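Side-chain contacts in transcriptional regulator, MarR family (Methanosarcina mazei, PDB 3S2W), which probably binds DNA as a transcription factor of the MarR family, with a winged helix-turn-helix domain in each subunit of its dimer: residues Ile131-Phe136 and Arg142-Ser147; Glu44-Gly49 and Pro119-Ile124; Ile65-Leu70 and Gly79-Ala84; Pro54-Leu59 and Gln86-Glu91. All blocks are in the same frame, centred on the assembly; numbering follows the deposited sequence.

How the interactions relate
Interactions 1 and 4 are buried; 4 is wholly apolar, while in 1 a threonine hydroxyl also borders the phenylalanine ring. Interactions 2 and 3 are only partly buried and bring polar groups into the packing. Interactions 3 and 4 share helix 78-90 and touch directly, F55 of the latter lying against T81 and A84 of the former, with centres about 9 Å apart. Interaction 2 also touches interaction 4, through M121 against M57, and ties the wing-bearing domain to helix 112-133. That same helix reaches interaction 1, about 23 Å away between centres, beside the second subunit. Two sulfates, probably from the crystallisation liquor, lie on the probable DNA-binding domain, by interactions 3 and 4.

Interaction 1: residues Ile131-Phe136 and Arg142-Ser147; sequences ILFSSF and REITNS
F133 reaches from the end of helix 112-133 to I144 and T145 on helix 138-157. From CB, the chi1 of -81° places CG anti to the carbonyl carbon, and the ring then runs out across the gap between the two helices, leading with CE1 and CZ. CE1 comes within 3.6 Å of I144 CG2, an apolar contact made at a slant to the ring. The next atom, CZ, lies 3.7 Å from T145 OG1, and here the two side chains cross at about a right angle. That hydroxyl is already hydrogen-bonded to the carbonyl of R141, one turn back on its own helix, so a polar atom can sit beside the ring with its bonding need met.

F133 opens a type II beta turn that runs to F136, closed by F136 N to F133 O at 2.7 Å. In MarR proteins the terminal helices build the dimer interface, and this hairpin of helices fits that scheme: M151 of the second subunit packs on both F133 and I144, F23 of the second subunit lies on T145, and helix 23-43 of the same chain backs L132 through L31.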
loop_
_atom_site.group_PDB
_atom_site.type_symbol
_atom_site.label_atom_id
_atom_site.label_comp_id
_atom_site.label_asym_id
_atom_site.label_seq_id
_atom_site.Cartn_x
_atom_site.Cartn_y
_atom_site.Cartn_z
ATOM N N ILE A 131 -3.628 13.862 -9.765
ATOM C CA ILE A 131 -2.214 13.986 -9.628
ATOM C C ILE A 131 -1.539 12.771 -10.271
ATOM O O ILE A 131 -0.532 12.909 -10.938
ATOM C CB ILE A 131 -1.827 14.141 -8.136
ATOM C CG1 ILE A 131 -2.140 15.566 -7.672
ATOM C CG2 ILE A 131 -0.339 13.820 -7.914
ATOM C CD1 ILE A 131 -1.862 15.807 -6.221
ATOM N N LEU A 132 -2.081 11.575 -10.089
ATOM C CA LEU A 132 -1.363 10.424 -10.620
ATOM C C LEU A 132 -1.400 10.359 -12.150
ATOM O O LEU A 132 -0.453 9.880 -12.781
ATOM C CB LEU A 132 -1.870 9.119 -10.010
ATOM C CG LEU A 132 -1.635 8.908 -8.512
ATOM C CD1 LEU A 132 -2.114 7.512 -8.042
ATOM C CD2 LEU A 132 -0.164 9.107 -8.189
ATOM N N PHE A 133 -2.490 10.841 -12.739
ATOM C CA PHE A 133 -2.719 10.706 -14.180
ATOM C C PHE A 133 -2.147 11.843 -15.015
ATOM O O PHE A 133 -2.225 11.813 -16.242
ATOM C CB PHE A 133 -4.212 10.616 -14.461
ATOM C CG PHE A 133 -4.798 9.248 -14.252
ATOM C CD1 PHE A 133 -4.091 8.112 -14.584
ATOM C CD2 PHE A 133 -6.077 9.104 -13.745
ATOM C CE1 PHE A 133 -4.655 6.846 -14.403
ATOM C CE2 PHE A 133 -6.632 7.852 -13.564
ATOM C CZ PHE A 133 -5.915 6.723 -13.893
ATOM N N SER A 134 -1.598 12.858 -14.362
ATOM C CA SER A 134 -0.994 13.970 -15.080
ATOM C C SER A 134 -0.136 13.472 -16.253
ATOM O O SER A 134 0.796 12.672 -16.077
ATOM C CB SER A 134 -0.162 14.839 -14.130
ATOM O OG SER A 134 0.398 15.959 -14.805
ATOM N N SER A 135 -0.483 13.958 -17.441
ATOM C CA SER A 135 0.187 13.649 -18.710
ATOM C C SER A 135 -0.465 12.496 -19.465
ATOM O O SER A 135 -0.130 12.258 -20.617
ATOM C CB SER A 135 1.694 13.423 -18.554
ATOM O OG SER A 135 1.989 12.059 -18.290
ATOM N N PHE A 136 -1.406 11.801 -18.826
ATOM C CA PHE A 136 -2.193 10.774 -19.518
ATOM C C PHE A 136 -3.486 11.314 -20.130
ATOM O O PHE A 136 -4.212 12.072 -19.484
ATOM C CB PHE A 136 -2.535 9.621 -18.575
ATOM C CG PHE A 136 -1.332 8.914 -18.041
ATOM C CD1 PHE A 136 -0.505 8.189 -18.893
ATOM C CD2 PHE A 136 -1.009 8.984 -16.697
ATOM C CE1 PHE A 136 0.609 7.538 -18.413
ATOM C CE2 PHE A 136 0.105 8.333 -16.210
ATOM C CZ PHE A 136 0.912 7.604 -17.065
ATOM N N ARG A 142 -7.612 5.074 -19.313
ATOM C CA ARG A 142 -8.581 3.998 -19.342
ATOM C C ARG A 142 -7.901 2.644 -19.296
ATOM O O ARG A 142 -8.325 1.772 -18.553
ATOM C CB ARG A 142 -9.494 4.095 -20.567
ATOM C CG ARG A 142 -10.593 3.045 -20.596
ATOM C CD ARG A 142 -11.737 3.392 -19.649
ATOM N NE ARG A 142 -11.426 3.145 -18.249
ATOM C CZ ARG A 142 -11.634 1.985 -17.637
ATOM N NH1 ARG A 142 -11.318 1.842 -16.352
ATOM N NH2 ARG A 142 -12.145 0.968 -18.316
ATOM N N GLU A 143 -6.835 2.464 -20.061
ATOM C CA GLU A 143 -6.243 1.139 -20.140
ATOM C C GLU A 143 -5.301 0.809 -18.977
ATOM O O GLU A 143 -5.017 -0.363 -18.708
ATOM C CB GLU A 143 -5.571 0.904 -21.498
ATOM C CG GLU A 143 -4.331 1.706 -21.748
ATOM C CD GLU A 143 -3.579 1.204 -22.966
ATOM O OE1 GLU A 143 -2.499 0.599 -22.779
ATOM O OE2 GLU A 143 -4.070 1.403 -24.105
ATOM N N ILE A 144 -4.825 1.839 -18.288
ATOM C CA ILE A 144 -4.043 1.635 -17.083
ATOM C C ILE A 144 -4.970 1.263 -15.921
ATOM O O ILE A 144 -4.603 0.468 -15.057
ATOM C CB ILE A 144 -3.154 2.866 -16.737
ATOM C CG1 ILE A 144 -2.509 2.687 -15.373
ATOM C CG2 ILE A 144 -3.946 4.142 -16.730
ATOM C CD1 ILE A 144 -1.320 1.710 -15.397
ATOM N N THR A 145 -6.171 1.838 -15.900
ATOM C CA THR A 145 -7.153 1.480 -14.887
ATOM C C THR A 145 -7.631 0.069 -15.185
ATOM O O THR A 145 -7.774 -0.758 -14.309
ATOM C CB THR A 145 -8.360 2.432 -14.891
ATOM O OG1 THR A 145 -7.903 3.775 -14.736
ATOM C CG2 THR A 145 -9.245 2.121 -13.732
ATOM N N ASN A 146 -7.850 -0.213 -16.454
ATOM C CA ASN A 146 -8.170 -1.563 -16.847
ATOM C C ASN A 146 -7.066 -2.586 -16.464
ATOM O O ASN A 146 -7.359 -3.707 -16.045
ATOM C CB ASN A 146 -8.463 -1.588 -18.342
ATOM C CG ASN A 146 -8.707 -2.973 -18.854
ATOM O OD1 ASN A 146 -9.764 -3.557 -18.601
ATOM N ND2 ASN A 146 -7.733 -3.520 -19.585
ATOM N N SER A 147 -5.799 -2.207 -16.598
ATOM C CA SER A 147 -4.713 -3.155 -16.321
ATOM C C SER A 147 -4.577 -3.362 -14.818
ATOM O O SER A 147 -4.291 -4.472 -14.361
ATOM C CB SER A 147 -3.372 -2.698 -16.907
ATOM O OG SER A 147 -3.416 -2.471 -18.303
#

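Interaction 2: residues Glu44-Gly49 and Pro119-Ile124; sequences EPYGIG and PDMKKI
The Y46 ring carries the methyl of M121, a selenomethionine, over one face, while D120 meets the ring obliquely near its hydroxyl end. M121 CE stands 3.9 Å from the Y46 ring centroid and 28° off the normal, a CH-pi contact; its nearest ring atom is Y46 CE1, at 3.5 Å. The M121 chain is bent at chi2 and chi3, which turns the methyl back along the tyrosine, so that the two side chains slide past each other in opposite directions. D120 crosses the tyrosine at about a right angle, its carboxylate plane turned 60° from the ring, and its CB lies 3.5 Å from Y46 OH.

In the winged helix-turn-helix fold this contact joins the loop between helices 23-43 and 53-61 to the long helix 112-133, which leads from the wing back to the dimerisation region. Without the Y46 ring, as with an alanine here, the M121 methyl would probably lose the face it rests on and a gap would open between loop and helix. Behind Y46 the loop turns sharply, with G47 at positive phi; the Y46 carbonyl accepts from the hydroxyl of Y93. M121 also packs on I43, F53, M57 and Y60, which surround its selenium arm with side chains from helices 23-43 and 53-61.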
loop_
_atom_site.group_PDB
_atom_site.type_symbol
_atom_site.label_atom_id
_atom_site.label_comp_id
_atom_site.label_asym_id
_atom_site.label_seq_id
_atom_site.Cartn_x
_atom_site.Cartn_y
_atom_site.Cartn_z
ATOM N N GLU A 44 -7.435 15.216 7.525
ATOM C CA GLU A 44 -7.231 15.759 8.874
ATOM C C GLU A 44 -8.359 16.701 9.303
ATOM O O GLU A 44 -8.863 16.574 10.403
ATOM C CB GLU A 44 -5.932 16.531 8.943
ATOM C CG GLU A 44 -4.841 16.001 9.849
ATOM C CD GLU A 44 -3.471 16.591 9.465
ATOM O OE1 GLU A 44 -3.227 17.802 9.704
ATOM O OE2 GLU A 44 -2.650 15.845 8.880
ATOM N N PRO A 45 -8.737 17.663 8.438
ATOM C CA PRO A 45 -9.724 18.654 8.884
ATOM C C PRO A 45 -11.041 18.033 9.331
ATOM O O PRO A 45 -11.782 18.683 10.057
ATOM C CB PRO A 45 -9.923 19.534 7.648
ATOM C CG PRO A 45 -8.592 19.443 6.920
ATOM C CD PRO A 45 -8.105 18.039 7.157
ATOM N N TYR A 46 -11.311 16.796 8.922
ATOM C CA TYR A 46 -12.496 16.064 9.377
ATOM C C TYR A 46 -12.170 15.192 10.579
ATOM O O TYR A 46 -12.996 14.407 11.028
ATOM C CB TYR A 46 -13.086 15.208 8.252
ATOM C CG TYR A 46 -13.250 15.972 6.964
ATOM C CD1 TYR A 46 -12.268 15.937 5.972
ATOM C CD2 TYR A 46 -14.364 16.753 6.747
ATOM C CE1 TYR A 46 -12.407 16.661 4.801
ATOM C CE2 TYR A 46 -14.516 17.475 5.579
ATOM C CZ TYR A 46 -13.537 17.432 4.612
ATOM O OH TYR A 46 -13.721 18.164 3.462
ATOM N N GLY A 47 -10.962 15.330 11.099
ATOM C CA GLY A 47 -10.524 14.535 12.230
ATOM C C GLY A 47 -10.470 13.052 11.917
ATOM O O GLY A 47 -10.840 12.232 12.744
ATOM N N ILE A 48 -9.994 12.714 10.724
ATOM C CA ILE A 48 -9.978 11.328 10.251
ATOM C C ILE A 48 -8.559 10.938 9.834
ATOM O O ILE A 48 -7.914 11.649 9.072
ATOM C CB ILE A 48 -10.909 11.164 9.023
ATOM C CG1 ILE A 48 -12.327 11.581 9.369
ATOM C CG2 ILE A 48 -10.994 9.742 8.572
ATOM C CD1 ILE A 48 -13.259 11.497 8.182
ATOM N N GLY A 49 -8.072 9.816 10.339
ATOM C CA GLY A 49 -6.790 9.303 9.917
ATOM C C GLY A 49 -6.905 8.544 8.603
ATOM O O GLY A 49 -7.972 8.018 8.264
ATOM N N PRO A 119 -19.310 13.426 -0.587
ATOM C CA PRO A 119 -18.844 14.269 -1.696
ATOM C C PRO A 119 -17.416 14.750 -1.460
ATOM O O PRO A 119 -16.626 14.868 -2.405
ATOM C CB PRO A 119 -19.793 15.481 -1.648
ATOM C CG PRO A 119 -21.008 14.987 -0.967
ATOM C CD PRO A 119 -20.548 13.948 0.021
ATOM N N ASP A 120 -17.091 15.036 -0.205
ATOM C CA ASP A 120 -15.755 15.509 0.151
ATOM C C ASP A 120 -14.703 14.386 0.004
ATOM O O ASP A 120 -13.640 14.595 -0.572
ATOM C CB ASP A 120 -15.746 16.077 1.571
ATOM C CG ASP A 120 -16.873 17.095 1.814
ATOM O OD1 ASP A 120 -18.040 16.666 2.060
ATOM O OD2 ASP A 120 -16.577 18.320 1.773
HETATM N N MSE A 121 -15.018 13.199 0.515
HETATM C CA MSE A 121 -14.132 12.055 0.401
HETATM C C MSE A 121 -13.904 11.670 -1.063
HETATM O O MSE A 121 -12.764 11.496 -1.507
HETATM C CB MSE A 121 -14.734 10.874 1.147
HETATM C CG MSE A 121 -14.987 11.140 2.623
HETATM SE SE MSE A 121 -13.348 11.579 3.604
HETATM C CE MSE A 121 -13.415 13.521 3.490
ATOM N N LYS A 122 -14.978 11.539 -1.830
ATOM C CA LYS A 122 -14.802 11.125 -3.209
ATOM C C LYS A 122 -14.002 12.148 -4.016
ATOM O O LYS A 122 -13.249 11.783 -4.942
ATOM C CB LYS A 122 -16.142 10.759 -3.856
ATOM C CG LYS A 122 -16.608 9.317 -3.491
ATOM C CD LYS A 122 -17.923 8.924 -4.181
ATOM C CE LYS A 122 -18.302 7.461 -3.901
ATOM N NZ LYS A 122 -19.721 7.130 -4.287
ATOM N N LYS A 123 -14.137 13.422 -3.639
ATOM C CA LYS A 123 -13.411 14.505 -4.306
ATOM C C LYS A 123 -11.913 14.490 -3.981
ATOM O O LYS A 123 -11.069 14.750 -4.846
ATOM C CB LYS A 123 -13.988 15.865 -3.919
ATOM C CG LYS A 123 -13.287 17.020 -4.596
ATOM C CD LYS A 123 -13.560 18.319 -3.864
ATOM C CE LYS A 123 -13.078 19.554 -4.641
ATOM N NZ LYS A 123 -13.243 20.811 -3.828
ATOM N N ILE A 124 -11.597 14.208 -2.717
ATOM C CA ILE A 124 -10.223 14.038 -2.281
ATOM C C ILE A 124 -9.554 12.875 -3.018
ATOM O O ILE A 124 -8.407 12.992 -3.421
ATOM C CB ILE A 124 -10.138 13.736 -0.785
ATOM C CG1 ILE A 124 -10.579 14.941 0.046
ATOM C CG2 ILE A 124 -8.748 13.333 -0.445
ATOM C CD1 ILE A 124 -9.679 16.117 -0.108
#

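Interaction 3: residues Ile65-Leu70 and Gly79-Ala84; sequences INQESL and GTTARA. With SO4 (sulfate ion), chain J.
T81 OG1 is held from the turn just before it, hydrogen-bonded to the carbonyl of D77 and more weakly to that of I76, while the other branch of T81 faces Q67. With the hydroxyl tied back to its own helix start, CG2 is left as the surface offered across the contact: it lies 3.7 Å from Q67 CG. The glutamine leaves its backbone with CG opposite N (chi1 -172°) and stays extended at chi2, which carries the amide past the threonine methyl as far as A82, where Q67 NE2 rests 3.9 Å from A82 CA. No hydrogen bond crosses here; the touch is van der Waals, made by CG and by the amide nitrogen alike. A serine at Q67 would probably leave the T81 methyl and the flank of A82 without their cover.

Ahead of Q67, N66 caps helix 67-74: its OD1 accepts from E68 N at 3.1 Å, in the carbonyl plane and on a lone pair. On the far helix R83 NH2 makes a weak bond of 3.3 Å to O2 of a sulfate, which also nears G79 CA; an anion held there is consistent with a helix that meets DNA phosphates in this family.

Helices 67-74 and 78-90 form the helix-turn-helix pair, the second being the probable recognition helix. Strand 106-110 backs the first through V108, which packs on Q67 and L70, and F55 of helix 53-61 lies against T81 and A84.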
loop_
_atom_site.group_PDB
_atom_site.type_symbol
_atom_site.label_atom_id
_atom_site.label_comp_id
_atom_site.label_asym_id
_atom_site.label_seq_id
_atom_site.Cartn_x
_atom_site.Cartn_y
_atom_site.Cartn_z
ATOM N N ILE A 65 -22.547 -3.211 6.523
ATOM C CA ILE A 65 -21.798 -4.442 6.345
ATOM C C ILE A 65 -21.230 -4.929 7.685
ATOM O O ILE A 65 -20.915 -4.136 8.570
ATOM C CB ILE A 65 -20.677 -4.236 5.317
ATOM C CG1 ILE A 65 -19.827 -5.494 5.172
ATOM C CG2 ILE A 65 -19.796 -3.088 5.718
ATOM C CD1 ILE A 65 -18.552 -5.250 4.371
ATOM N N ASN A 66 -21.124 -6.238 7.841
ATOM C CA ASN A 66 -20.580 -6.820 9.060
ATOM C C ASN A 66 -19.100 -6.489 9.224
ATOM O O ASN A 66 -18.329 -6.578 8.278
ATOM C CB ASN A 66 -20.773 -8.335 9.029
ATOM C CG ASN A 66 -20.598 -8.960 10.377
ATOM O OD1 ASN A 66 -19.482 -9.031 10.909
ATOM N ND2 ASN A 66 -21.702 -9.416 10.956
ATOM N N GLN A 67 -18.698 -6.118 10.431
ATOM C CA GLN A 67 -17.336 -5.653 10.672
ATOM C C GLN A 67 -16.282 -6.697 10.306
ATOM O O GLN A 67 -15.190 -6.361 9.863
ATOM C CB GLN A 67 -17.168 -5.236 12.124
ATOM C CG GLN A 67 -15.857 -4.580 12.374
ATOM C CD GLN A 67 -15.672 -4.200 13.814
ATOM O OE1 GLN A 67 -16.498 -3.497 14.397
ATOM N NE2 GLN A 67 -14.581 -4.673 14.406
ATOM N N GLU A 68 -16.609 -7.968 10.474
ATOM C CA GLU A 68 -15.690 -9.002 10.035
ATOM C C GLU A 68 -15.572 -8.994 8.502
ATOM O O GLU A 68 -14.472 -9.074 7.954
ATOM C CB GLU A 68 -16.087 -10.380 10.572
ATOM C CG GLU A 68 -14.970 -11.399 10.441
ATOM C CD GLU A 68 -15.274 -12.714 11.140
ATOM O OE1 GLU A 68 -16.453 -12.945 11.504
ATOM O OE2 GLU A 68 -14.326 -13.514 11.325
ATOM N N SER A 69 -16.697 -8.878 7.809
ATOM C CA SER A 69 -16.666 -8.764 6.353
ATOM C C SER A 69 -15.752 -7.603 5.935
ATOM O O SER A 69 -14.916 -7.752 5.055
ATOM C CB SER A 69 -18.077 -8.573 5.762
ATOM O OG SER A 69 -19.002 -9.538 6.246
ATOM N N LEU A 70 -15.901 -6.444 6.567
ATOM C CA LEU A 70 -15.041 -5.307 6.241
ATOM C C LEU A 70 -13.590 -5.722 6.347
ATOM O O LEU A 70 -12.775 -5.406 5.486
ATOM C CB LEU A 70 -15.302 -4.142 7.184
ATOM C CG LEU A 70 -16.421 -3.217 6.758
ATOM C CD1 LEU A 70 -16.613 -2.191 7.833
ATOM C CD2 LEU A 70 -16.046 -2.571 5.457
ATOM N N GLY A 79 -7.740 -6.463 14.509
ATOM C CA GLY A 79 -7.343 -5.514 15.534
ATOM C C GLY A 79 -7.128 -4.125 14.976
ATOM O O GLY A 79 -7.431 -3.137 15.633
ATOM N N THR A 80 -6.602 -4.046 13.759
ATOM C CA THR A 80 -6.499 -2.772 13.061
ATOM C C THR A 80 -7.905 -2.278 12.681
ATOM O O THR A 80 -8.246 -1.105 12.886
ATOM C CB THR A 80 -5.585 -2.887 11.813
ATOM O OG1 THR A 80 -4.282 -3.309 12.225
ATOM C CG2 THR A 80 -5.468 -1.555 11.093
ATOM N N THR A 81 -8.718 -3.189 12.152
ATOM C CA THR A 81 -10.124 -2.905 11.858
ATOM C C THR A 81 -10.871 -2.347 13.070
ATOM O O THR A 81 -11.540 -1.325 12.971
ATOM C CB THR A 81 -10.818 -4.150 11.314
ATOM O OG1 THR A 81 -10.352 -4.378 9.982
ATOM C CG2 THR A 81 -12.348 -3.993 11.311
ATOM N N ALA A 82 -10.722 -2.997 14.217
ATOM C CA ALA A 82 -11.425 -2.585 15.426
ATOM C C ALA A 82 -11.092 -1.147 15.832
ATOM O O ALA A 82 -11.993 -0.355 16.145
ATOM C CB ALA A 82 -11.136 -3.559 16.572
ATOM N N ARG A 83 -9.808 -0.811 15.793
ATOM C CA ARG A 83 -9.347 0.549 16.092
ATOM C C ARG A 83 -9.816 1.591 15.074
ATOM O O ARG A 83 -10.234 2.700 15.443
ATOM C CB ARG A 83 -7.824 0.597 16.241
ATOM C CG ARG A 83 -7.349 0.258 17.643
ATOM C CD ARG A 83 -5.842 0.072 17.699
ATOM N NE ARG A 83 -5.471 -1.341 17.641
ATOM C CZ ARG A 83 -4.655 -1.869 16.732
ATOM N NH1 ARG A 83 -4.113 -1.098 15.797
ATOM N NH2 ARG A 83 -4.381 -3.167 16.756
ATOM N N ALA A 84 -9.763 1.228 13.799
ATOM C CA ALA A 84 -10.264 2.113 12.772
ATOM C C ALA A 84 -11.748 2.381 13.002
ATOM O O ALA A 84 -12.160 3.537 13.129
ATOM C CB ALA A 84 -10.010 1.535 11.363
HETATM S S SO4 J . -3.984 -6.535 18.159
HETATM O O1 SO4 J . -4.213 -7.913 18.593
HETATM O O2 SO4 J . -5.043 -5.689 18.705
HETATM O O3 SO4 J . -2.690 -6.064 18.655
HETATM O O4 SO4 J . -4.003 -6.465 16.696
#

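Interaction 4: residues Pro54-Leu59 and Gln86-Glu91; sequences PFLMRL and QKLVDE. With SO4 (sulfate ion), chain I.
Between 54-59 and 86-91 the nearest CA atoms are those of L56 and L88, 8.1 Å apart, enough for one layer of side chains between them. This is the core of the winged helix-turn-helix domain, with the probable recognition helix 78-90 laid on the helix that precedes the motif. L88 does the work from its side: with chi1 at -78° its CG stands anti to the carbonyl carbon, and the forked end points across, one methyl for each partner. L88 CD1 meets F55 CB at 4.1 Å, touching the base of the phenylalanine, because the ring itself leads off toward I85, in the part of helix 78-90 before this segment. The other methyl, L88 CD2, meets L56 CD1 at 4.1 Å, the two leucines inclined to one another. Both approaches are apolar, at ordinary van der Waals distance.

Around this pair, L110 of strand 106-110 packs on both L56 and L59, and V108 on L59, while L70 and L74 of helix 67-74 close on the F55 ring. On the outer side of helix 78-90, Q86 NE2 gives a bond of 3.1 Å to D90 OD1, arriving from above the carboxylate plane, and Q86 OE1 accepts from R96. The extended K87 side chain reaches a sulfate that G51 and Q52 also bind, its NZ weakly bonded to sulfate O3 at 3.3 Å.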
loop_
_atom_site.group_PDB
_atom_site.type_symbol
_atom_site.label_atom_id
_atom_site.label_comp_id
_atom_site.label_asym_id
_atom_site.label_seq_id
_atom_site.Cartn_x
_atom_site.Cartn_y
_atom_site.Cartn_z
ATOM N N PRO A 54 -10.129 3.909 4.073
ATOM C CA PRO A 54 -10.525 2.740 3.282
ATOM C C PRO A 54 -11.873 2.176 3.760
ATOM O O PRO A 54 -12.707 1.894 2.901
ATOM C CB PRO A 54 -9.394 1.737 3.538
ATOM C CG PRO A 54 -8.310 2.506 4.130
ATOM C CD PRO A 54 -8.944 3.621 4.890
ATOM N N PHE A 55 -12.086 2.047 5.078
ATOM C CA PHE A 55 -13.406 1.674 5.649
ATOM C C PHE A 55 -14.516 2.645 5.260
ATOM O O PHE A 55 -15.540 2.252 4.717
ATOM C CB PHE A 55 -13.352 1.528 7.192
ATOM C CG PHE A 55 -12.385 0.466 7.655
ATOM C CD1 PHE A 55 -12.764 -0.872 7.673
ATOM C CD2 PHE A 55 -11.078 0.804 8.025
ATOM C CE1 PHE A 55 -11.880 -1.852 8.054
ATOM C CE2 PHE A 55 -10.181 -0.180 8.418
ATOM C CZ PHE A 55 -10.581 -1.511 8.431
ATOM N N LEU A 56 -14.324 3.921 5.539
ATOM C CA LEU A 56 -15.316 4.890 5.110
ATOM C C LEU A 56 -15.675 4.685 3.624
ATOM O O LEU A 56 -16.852 4.590 3.288
ATOM C CB LEU A 56 -14.822 6.300 5.389
ATOM C CG LEU A 56 -15.888 7.325 5.750
ATOM C CD1 LEU A 56 -16.761 6.841 6.907
ATOM C CD2 LEU A 56 -15.244 8.672 6.076
HETATM N N MSE A 57 -14.675 4.580 2.745
HETATM C CA MSE A 57 -14.933 4.459 1.309
HETATM C C MSE A 57 -15.721 3.191 0.976
HETATM O O MSE A 57 -16.544 3.179 0.064
HETATM C CB MSE A 57 -13.623 4.501 0.490
HETATM C CG MSE A 57 -12.909 5.871 0.486
HETATM SE SE MSE A 57 -14.030 7.364 -0.180
HETATM C CE MSE A 57 -13.975 7.007 -2.101
ATOM N N ARG A 58 -15.470 2.125 1.723
ATOM C CA ARG A 58 -16.207 0.879 1.540
ATOM C C ARG A 58 -17.680 1.004 1.952
ATOM O O ARG A 58 -18.568 0.538 1.238
ATOM C CB ARG A 58 -15.527 -0.246 2.320
ATOM C CG ARG A 58 -16.060 -1.628 2.004
ATOM C CD ARG A 58 -15.953 -1.930 0.535
ATOM N NE ARG A 58 -16.993 -2.860 0.123
ATOM C CZ ARG A 58 -16.768 -4.090 -0.321
ATOM N NH1 ARG A 58 -15.528 -4.549 -0.436
ATOM N NH2 ARG A 58 -17.796 -4.852 -0.659
ATOM N N LEU A 59 -17.941 1.637 3.094
ATOM C CA LEU A 59 -19.314 1.848 3.525
ATOM C C LEU A 59 -20.123 2.647 2.506
ATOM O O LEU A 59 -21.323 2.416 2.370
ATOM C CB LEU A 59 -19.361 2.517 4.893
ATOM C CG LEU A 59 -18.889 1.575 5.981
ATOM C CD1 LEU A 59 -18.656 2.347 7.268
ATOM C CD2 LEU A 59 -19.926 0.482 6.158
ATOM N N GLN A 86 -13.542 1.935 15.571
ATOM C CA GLN A 86 -13.779 2.664 16.800
ATOM C C GLN A 86 -13.531 4.189 16.690
ATOM O O GLN A 86 -14.216 4.972 17.346
ATOM C CB GLN A 86 -12.984 2.090 17.958
ATOM C CG GLN A 86 -13.228 2.888 19.205
ATOM C CD GLN A 86 -14.540 2.515 19.841
ATOM O OE1 GLN A 86 -14.769 1.347 20.158
ATOM N NE2 GLN A 86 -15.416 3.501 20.027
ATOM N N LYS A 87 -12.565 4.621 15.884
ATOM C CA LYS A 87 -12.296 6.063 15.809
ATOM C C LYS A 87 -13.358 6.712 14.946
ATOM O O LYS A 87 -13.747 7.860 15.174
ATOM C CB LYS A 87 -10.907 6.365 15.248
ATOM C CG LYS A 87 -9.740 5.960 16.156
ATOM C CD LYS A 87 -8.428 6.179 15.416
ATOM C CE LYS A 87 -7.192 6.063 16.322
ATOM N NZ LYS A 87 -6.021 6.819 15.739
ATOM N N LEU A 88 -13.839 5.953 13.961
ATOM C CA LEU A 88 -14.903 6.414 13.094
ATOM C C LEU A 88 -16.184 6.586 13.916
ATOM O O LEU A 88 -16.968 7.509 13.674
ATOM C CB LEU A 88 -15.102 5.429 11.945
ATOM C CG LEU A 88 -14.065 5.554 10.825
ATOM C CD1 LEU A 88 -14.254 4.480 9.819
ATOM C CD2 LEU A 88 -14.192 6.890 10.140
ATOM N N VAL A 89 -16.377 5.714 14.909
ATOM C CA VAL A 89 -17.534 5.832 15.786
ATOM C C VAL A 89 -17.381 7.025 16.711
ATOM O O VAL A 89 -18.323 7.793 16.896
ATOM C CB VAL A 89 -17.809 4.559 16.618
ATOM C CG1 VAL A 89 -18.791 4.880 17.695
ATOM C CG2 VAL A 89 -18.381 3.477 15.743
ATOM N N ASP A 90 -16.193 7.198 17.280
ATOM C CA ASP A 90 -15.958 8.299 18.218
ATOM C C ASP A 90 -15.993 9.663 17.549
ATOM O O ASP A 90 -16.273 10.677 18.180
ATOM C CB ASP A 90 -14.650 8.099 18.980
ATOM C CG ASP A 90 -14.701 6.893 19.931
ATOM O OD1 ASP A 90 -15.812 6.548 20.422
ATOM O OD2 ASP A 90 -13.624 6.298 20.189
ATOM N N GLU A 91 -15.711 9.683 16.259
ATOM C CA GLU A 91 -15.785 10.913 15.485
ATOM C C GLU A 91 -17.211 11.154 15.011
ATOM O O GLU A 91 -17.525 12.205 14.485
ATOM C CB GLU A 91 -14.801 10.846 14.307
ATOM C CG GLU A 91 -13.317 10.842 14.757
ATOM C CD GLU A 91 -12.404 9.898 13.961
ATOM O OE1 GLU A 91 -11.364 9.473 14.521
ATOM O OE2 GLU A 91 -12.707 9.589 12.786
HETATM S S SO4 I . -5.567 6.286 11.862
HETATM O O1 SO4 I . -4.820 5.348 12.691
HETATM O O2 SO4 I . -6.889 5.722 11.589
HETATM O O3 SO4 I . -5.715 7.561 12.574
HETATM O O4 SO4 I . -4.834 6.468 10.609
#